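Local coordinates for protein phosphoinositol-specific phospholipase C (Pseudomonas sp., PDB 5FYP) that probably hydrolyses phosphoinositides as a calcium-dependent phospholipase C, cleaving the bond between the diacylglycerol and the phosphorylated inositol headgroup, at residues A34-F37 with S38-L41; Q54-A57 with V58-G61; T132-D135 with F136-V140. All coordinates share one frame; numbering follows the deposited sequence.

Interaction 1: A34-F37 with S38-L41; sequences ANTF and SSVL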
loop_
_atom_site.group_PDB
_atom_site.type_symbol
_atom_site.label_atom_id
_atom_site.label_comp_id
_atom_site.label_asym_id
_atom_site.label_seq_id
_atom_site.Cartn_x
_atom_site.Cartn_y
_atom_site.Cartn_z
ATOM N N ALA A 34 -4.455 -15.286 9.169
ATOM C CA ALA A 34 -3.062 -15.596 9.513
ATOM C C ALA A 34 -2.971 -15.673 11.031
ATOM O O ALA A 34 -3.628 -14.899 11.733
ATOM C CB ALA A 34 -2.082 -14.565 8.961
ATOM N N ASN A 35 -2.116 -16.554 11.522
ATOM C CA ASN A 35 -1.977 -16.711 12.976
ATOM C C ASN A 35 -1.276 -15.505 13.620
ATOM O O ASN A 35 -1.653 -15.078 14.698
ATOM C CB ASN A 35 -1.304 -18.028 13.299
ATOM C CG ASN A 35 -2.195 -19.241 12.976
ATOM O OD1 ASN A 35 -3.433 -19.134 12.877
ATOM N ND2 ASN A 35 -1.574 -20.395 12.804
ATOM N N THR A 36 -0.299 -14.952 12.908
ATOM C CA THR A 36 0.372 -13.715 13.309
ATOM C C THR A 36 0.519 -12.844 12.078
ATOM O O THR A 36 0.660 -13.341 10.950
ATOM C CB THR A 36 1.752 -13.956 13.927
ATOM O OG1 THR A 36 2.617 -14.440 12.909
ATOM C CG2 THR A 36 1.699 -14.928 15.103
ATOM N N PHE A 37 0.557 -11.545 12.282
ATOM C CA PHE A 37 0.756 -10.617 11.172
ATOM C C PHE A 37 2.135 -10.883 10.536
ATOM O O PHE A 37 2.259 -10.932 9.310
ATOM C CB PHE A 37 0.633 -9.183 11.657
ATOM C CG PHE A 37 0.475 -8.148 10.559
ATOM C CD1 PHE A 37 -0.517 -8.273 9.596
ATOM C CD2 PHE A 37 1.307 -7.039 10.510
ATOM C CE1 PHE A 37 -0.677 -7.301 8.622
ATOM C CE2 PHE A 37 1.164 -6.075 9.532
ATOM C CZ PHE A 37 0.167 -6.201 8.599
ATOM N N SER A 38 3.151 -11.070 11.378
ATOM C CA SER A 38 4.508 -11.282 10.873
ATOM C C SER A 38 4.607 -12.526 9.989
ATOM O O SER A 38 5.380 -12.537 9.026
ATOM C CB SER A 38 5.496 -11.357 12.032
ATOM O OG SER A 38 5.306 -12.497 12.830
ATOM N N SER A 39 3.827 -13.568 10.294
ATOM C CA SER A 39 3.878 -14.804 9.510
ATOM C C SER A 39 3.470 -14.596 8.056
ATOM O O SER A 39 3.852 -15.403 7.208
ATOM C CB SER A 39 3.008 -15.897 10.127
ATOM O OG SER A 39 1.633 -15.647 9.977
ATOM N N VAL A 40 2.695 -13.548 7.756
ATOM C CA VAL A 40 2.265 -13.273 6.387
ATOM C C VAL A 40 3.512 -13.114 5.491
ATOM O O VAL A 40 3.504 -13.508 4.304
ATOM C CB VAL A 40 1.358 -12.042 6.337
ATOM C CG1 VAL A 40 1.016 -11.721 4.905
ATOM C CG2 VAL A 40 0.119 -12.286 7.150
ATOM N N LEU A 41 4.585 -12.542 6.048
ATOM C CA LEU A 41 5.835 -12.316 5.331
ATOM C C LEU A 41 6.598 -13.622 5.030
ATOM O O LEU A 41 7.585 -13.609 4.290
ATOM C CB LEU A 41 6.685 -11.315 6.077
ATOM C CG LEU A 41 6.087 -9.903 6.041
ATOM C CD1 LEU A 41 6.547 -9.054 7.187
ATOM C CD2 LEU A 41 6.410 -9.198 4.708
HETATM O O HOH W 1 5.083 -14.946 14.011
#
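Thr36 and Ser39 grip each other across a short bend, and their bonds give it the pattern of an ST motif, its backbone bond weak, in the loop between strands 20-25 and 46-52 of this TIM-barrel enzyme. Thr36 OG1 takes the Ser39 N-H at 3.0 Å, with an angle of 144° at the hydrogen, while the carbonyl of Thr36 reaches the same amide only weakly, at 3.2 Å between Ser39 N and Thr36 O. The torsion of the threonine makes this possible: with chi1 at 68°, OG1 sits between the backbone N and the carbonyl carbon and is brought over the turn that follows. Ser39 repays the contact with its own hydroxyl, which donates to Thr36 O over 2.7 Å and comes in tilted only 18° from the carbonyl plane. Carbonyl and hydroxyl of one threonine thus both hold Ser39, by backbone and by side chain. Ser38 is modelled in two conformers; in one of them its OG lies 2.7 Å from a water, a link that is therefore doubtful.

The next turn overlaps the first. Val40 N donates to Phe37 O at 3.1 Å. On the apolar side, Ala34 CB packs against the Val40 CG2 branch at 3.6 Å.

Further out, the Phe37 ring lies on Leu47 and Leu49 of strand 46-52, on Val101 of helix 94-107 and on Cys84, and Val40 rests on Cys28, Leu47 and Phe285, so the bend is pinned to the barrel by its hydrophobic side. Asn83 holds the other end, its ND2 bonding Ala34 O. The water beside Ser38 is also hydrogen-bonded to the threonine hydroxyl, 2.7 Å from Thr36 OG1.

Interaction 2: Q54-A57 with V58-G61; sequences QRDA and VSGG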
loop_
_atom_site.group_PDB
_atom_site.type_symbol
_atom_site.label_atom_id
_atom_site.label_comp_id
_atom_site.label_asym_id
_atom_site.label_seq_id
_atom_site.Cartn_x
_atom_site.Cartn_y
_atom_site.Cartn_z
ATOM N N GLN A 54 -11.100 5.641 16.316
ATOM C CA GLN A 54 -11.859 5.448 17.558
ATOM C C GLN A 54 -11.910 3.956 17.931
ATOM O O GLN A 54 -11.711 3.088 17.088
ATOM C CB GLN A 54 -13.290 5.973 17.388
ATOM C CG GLN A 54 -13.452 7.384 16.901
ATOM C CD GLN A 54 -13.022 8.377 17.915
ATOM O OE1 GLN A 54 -12.933 8.079 19.112
ATOM N NE2 GLN A 54 -12.687 9.554 17.446
ATOM N N ARG A 55 -12.201 3.678 19.196
ATOM C CA ARG A 55 -12.343 2.298 19.694
ATOM C C ARG A 55 -13.585 1.652 19.130
ATOM O O ARG A 55 -13.602 0.452 18.855
ATOM C CB ARG A 55 -12.384 2.317 21.227
ATOM C CG ARG A 55 -12.472 0.936 21.880
ATOM C CD ARG A 55 -12.432 1.018 23.402
ATOM N NE ARG A 55 -11.088 1.399 23.845
ATOM C CZ ARG A 55 -9.974 0.629 23.824
ATOM N NH1 ARG A 55 -9.987 -0.646 23.383
ATOM N NH2 ARG A 55 -8.810 1.144 24.264
ATOM N N ASP A 56 -14.625 2.442 18.968
ATOM C CA ASP A 56 -15.801 2.074 18.205
ATOM C C ASP A 56 -16.020 3.136 17.140
ATOM O O ASP A 56 -15.059 3.657 16.658
ATOM C CB ASP A 56 -17.014 1.783 19.117
ATOM C CG ASP A 56 -17.441 2.962 19.980
ATOM O OD1 ASP A 56 -17.014 4.112 19.714
ATOM O OD2 ASP A 56 -18.191 2.700 20.940
ATOM N N ALA A 57 -17.244 3.392 16.713
ATOM C CA ALA A 57 -17.503 4.382 15.683
ATOM C C ALA A 57 -17.444 5.817 16.171
ATOM O O ALA A 57 -17.337 6.724 15.356
ATOM C CB ALA A 57 -18.864 4.107 15.036
ATOM N N VAL A 58 -17.541 6.029 17.483
ATOM C CA VAL A 58 -17.813 7.362 18.025
ATOM C C VAL A 58 -16.991 7.740 19.240
ATOM O O VAL A 58 -17.147 8.847 19.750
ATOM C CB VAL A 58 -19.333 7.462 18.354
ATOM C CG1 VAL A 58 -19.748 6.644 19.577
ATOM C CG2 VAL A 58 -19.851 8.900 18.476
ATOM N N SER A 59 -16.148 6.844 19.743
ATOM C CA SER A 59 -15.518 7.059 21.041
ATOM C C SER A 59 -14.226 6.288 21.210
ATOM O O SER A 59 -14.003 5.274 20.577
ATOM C CB SER A 59 -16.492 6.680 22.164
ATOM O OG SER A 59 -16.718 5.286 22.133
ATOM N N GLY A 60 -13.408 6.753 22.137
ATOM C CA GLY A 60 -12.231 6.023 22.582
ATOM C C GLY A 60 -10.926 6.260 21.872
ATOM O O GLY A 60 -9.951 5.571 22.173
ATOM N N GLY A 61 -10.858 7.246 21.001
ATOM C CA GLY A 61 -9.561 7.616 20.423
ATOM C C GLY A 61 -8.590 8.263 21.394
ATOM O O GLY A 61 -8.995 8.774 22.442
HETATM O O HOH W 2 -10.166 3.803 24.531
#
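An Asx turn, in which Asp56 OD1 accepts the Val58 N-H at 3.0 Å, shapes the exposed loop between strands 46-52 and 67-68. The bond is nearly straight, 164° at the hydrogen, though Val58 N sits above the carboxylate plane. Ser59 OG donates to the same oxygen from the opposite face, on the syn side, at 2.7 Å. Asp56 CG stands between the backbone N and the carbonyl carbon (chi1 60°), which curls the carboxylate back over the following residues; Ser59 N adds a weak third bond to OD1.

The loop also closes through its backbone. Arg55 N donates to Ser59 O at 2.8 Å, and Asp56 N reaches that oxygen too, weakly. In one of the two conformers of Gln54, the chain bends at chi2 so that OE1 takes Gly61 N at 2.9 Å; this link holds for that conformer alone and is doubtful for the loop as a whole. A water accepts from Arg55 NE at 2.7 Å and donates to Gly60 O, tying the arginine to Gly60 across the loop. Gly60 has phi and psi values that call for glycine, and a CB there would also run into Arg55 CB.

With two firm donors and one weak one on a single oxygen, the negative charge of Asp56 is probably well stabilised, and the carboxylate probably helps to fix the Asp56-Ser59 turn.

Interaction 3: T132-D135 with F136-V140; sequences TPKD and FDELV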
loop_
_atom_site.group_PDB
_atom_site.type_symbol
_atom_site.label_atom_id
_atom_site.label_comp_id
_atom_site.label_asym_id
_atom_site.label_seq_id
_atom_site.Cartn_x
_atom_site.Cartn_y
_atom_site.Cartn_z
ATOM N N THR A 132 -4.011 14.022 12.749
ATOM C CA THR A 132 -3.968 14.700 11.456
ATOM C C THR A 132 -3.063 13.925 10.481
ATOM O O THR A 132 -2.325 13.044 10.879
ATOM C CB THR A 132 -3.409 16.112 11.617
ATOM O OG1 THR A 132 -2.018 16.023 11.935
ATOM C CG2 THR A 132 -4.172 16.940 12.638
ATOM N N PRO A 133 -3.081 14.317 9.195
ATOM C CA PRO A 133 -2.076 13.784 8.258
ATOM C C PRO A 133 -0.641 13.905 8.776
ATOM O O PRO A 133 0.140 12.975 8.605
ATOM C CB PRO A 133 -2.342 14.587 6.996
ATOM C CG PRO A 133 -3.831 14.787 7.045
ATOM C CD PRO A 133 -4.112 15.090 8.492
ATOM N N LYS A 134 -0.304 15.049 9.367
ATOM C CA LYS A 134 1.027 15.226 9.897
ATOM C C LYS A 134 1.339 14.226 11.036
ATOM O O LYS A 134 2.427 13.650 11.085
ATOM C CB LYS A 134 1.230 16.656 10.374
ATOM C CG LYS A 134 2.596 16.963 10.963
ATOM C CD LYS A 134 2.814 18.460 10.909
ATOM C CE LYS A 134 4.017 18.970 11.676
ATOM N NZ LYS A 134 4.077 18.517 13.095
ATOM N N ASP A 135 0.364 14.022 11.931
ATOM C CA ASP A 135 0.545 13.051 13.020
ATOM C C ASP A 135 0.748 11.640 12.456
ATOM O O ASP A 135 1.543 10.878 12.995
ATOM C CB ASP A 135 -0.626 13.057 13.973
ATOM C CG ASP A 135 -0.789 14.371 14.710
ATOM O OD1 ASP A 135 0.168 14.779 15.396
ATOM O OD2 ASP A 135 -1.856 15.010 14.574
ATOM N N PHE A 136 0.011 11.307 11.406
ATOM C CA PHE A 136 0.159 10.008 10.761
ATOM C C PHE A 136 1.551 9.836 10.157
ATOM O O PHE A 136 2.195 8.808 10.390
ATOM C CB PHE A 136 -0.963 9.869 9.746
ATOM C CG PHE A 136 -1.070 8.524 9.119
ATOM C CD1 PHE A 136 -1.528 7.446 9.859
ATOM C CD2 PHE A 136 -0.760 8.344 7.777
ATOM C CE1 PHE A 136 -1.701 6.206 9.299
ATOM C CE2 PHE A 136 -0.941 7.090 7.187
ATOM C CZ PHE A 136 -1.385 6.033 7.985
ATOM N N ASP A 137 2.014 10.848 9.422
ATOM C CA ASP A 137 3.372 10.813 8.879
ATOM C C ASP A 137 4.394 10.684 10.002
ATOM O O ASP A 137 5.381 9.955 9.844
ATOM C CB ASP A 137 3.683 12.035 8.040
ATOM C CG ASP A 137 3.214 11.925 6.595
ATOM O OD1 ASP A 137 2.598 10.894 6.229
ATOM O OD2 ASP A 137 3.547 12.833 5.822
ATOM N N GLU A 138 4.179 11.393 11.100
ATOM C CA GLU A 138 5.150 11.341 12.178
ATOM C C GLU A 138 5.218 9.936 12.793
ATOM O O GLU A 138 6.293 9.461 13.119
ATOM C CB GLU A 138 4.869 12.438 13.213
ATOM C CG GLU A 138 5.265 13.813 12.687
ATOM C CD GLU A 138 4.957 14.988 13.576
ATOM O OE1 GLU A 138 4.246 14.837 14.562
ATOM O OE2 GLU A 138 5.418 16.083 13.229
ATOM N N LEU A 139 4.064 9.279 12.937
ATOM C CA LEU A 139 4.038 7.905 13.440
ATOM C C LEU A 139 4.810 6.975 12.502
ATOM O O LEU A 139 5.663 6.223 12.956
ATOM C CB LEU A 139 2.600 7.397 13.592
ATOM C CG LEU A 139 2.457 5.894 13.826
ATOM C CD1 LEU A 139 3.150 5.488 15.112
ATOM C CD2 LEU A 139 1.001 5.473 13.867
ATOM N N VAL A 140 4.464 6.991 11.215
ATOM C CA VAL A 140 5.079 6.004 10.344
ATOM C C VAL A 140 6.594 6.248 10.205
ATOM O O VAL A 140 7.360 5.307 10.094
ATOM C CB VAL A 140 4.363 5.870 8.989
ATOM C CG1 VAL A 140 2.882 5.491 9.215
ATOM C CG2 VAL A 140 4.473 7.101 8.119
HETATM O O HOH W 3 2.504 13.550 16.019
#
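One salt bridge joins the two segments: Lys134 NZ meets Glu138 OE2 at 2.8 Å, on the syn side of that oxygen but 34° out of the carboxylate plane. The lysine runs out extended and bends only at its last torsion (chi4 -52°), which folds NZ over to the glutamate; its side chain also lies about 3 Å from a bound sulfate, probably from the crystallisation liquor. A second acid of the helix is paired outside it, Asp137 OD2 with Arg203 NE, while Asp137 OD1 bonds Tyr199 OH.

Like charges come next. Asp135 OD1 and Glu138 OE1 stand 4.2 Å apart, their carboxylate planes 78° to each other, and a water donates to both, at 2.7 Å to Asp135 OD1 and 2.6 Å to Glu138 OE1, which probably eases their repulsion.

Among the hydrogen bonds, a capping box opens helix 133-144, with Thr132 as N-cap and Asp135 answering it. Asp135 N donates to Thr132 OG1 at 3.1 Å, and Thr132 N returns a bond of 3.0 Å to Asp135 OD2, on its anti lone pair. An alanine in place of Asp135 would lack the carboxylate, so Thr132 N would probably lose its partner and the helix start would be likely to fray. The first helical bonds follow, Phe136 N to Thr132 O at 3.0 Å among them.

Apolar packing turns inward: Phe136 meets Trp66 edge-to-face, and Leu139 lies on Leu94.

The three contacts come in order along the chain and touch nowhere. In sequence, interaction 1 precedes strand 46-52 and interaction 2 follows it; that strand carries Glu48 and Asp50 of the calcium site completed by Asn27 and Asp119. The nearest atoms of these two contacts are about 17 Å apart. Interaction 1 comes nearer the metal than interaction 3: the Phe37 side chain lies about 10 Å from calcium, and that of Phe136 about 13 Å. Interaction 2, at the surface, is about 11 Å from interaction 3 at nearest atoms, on the same side of the chain's centre. Phe136 also meets Phe51 of strand 46-52, so residues 132-140 and 34-41 both pack on this calcium-bearing strand.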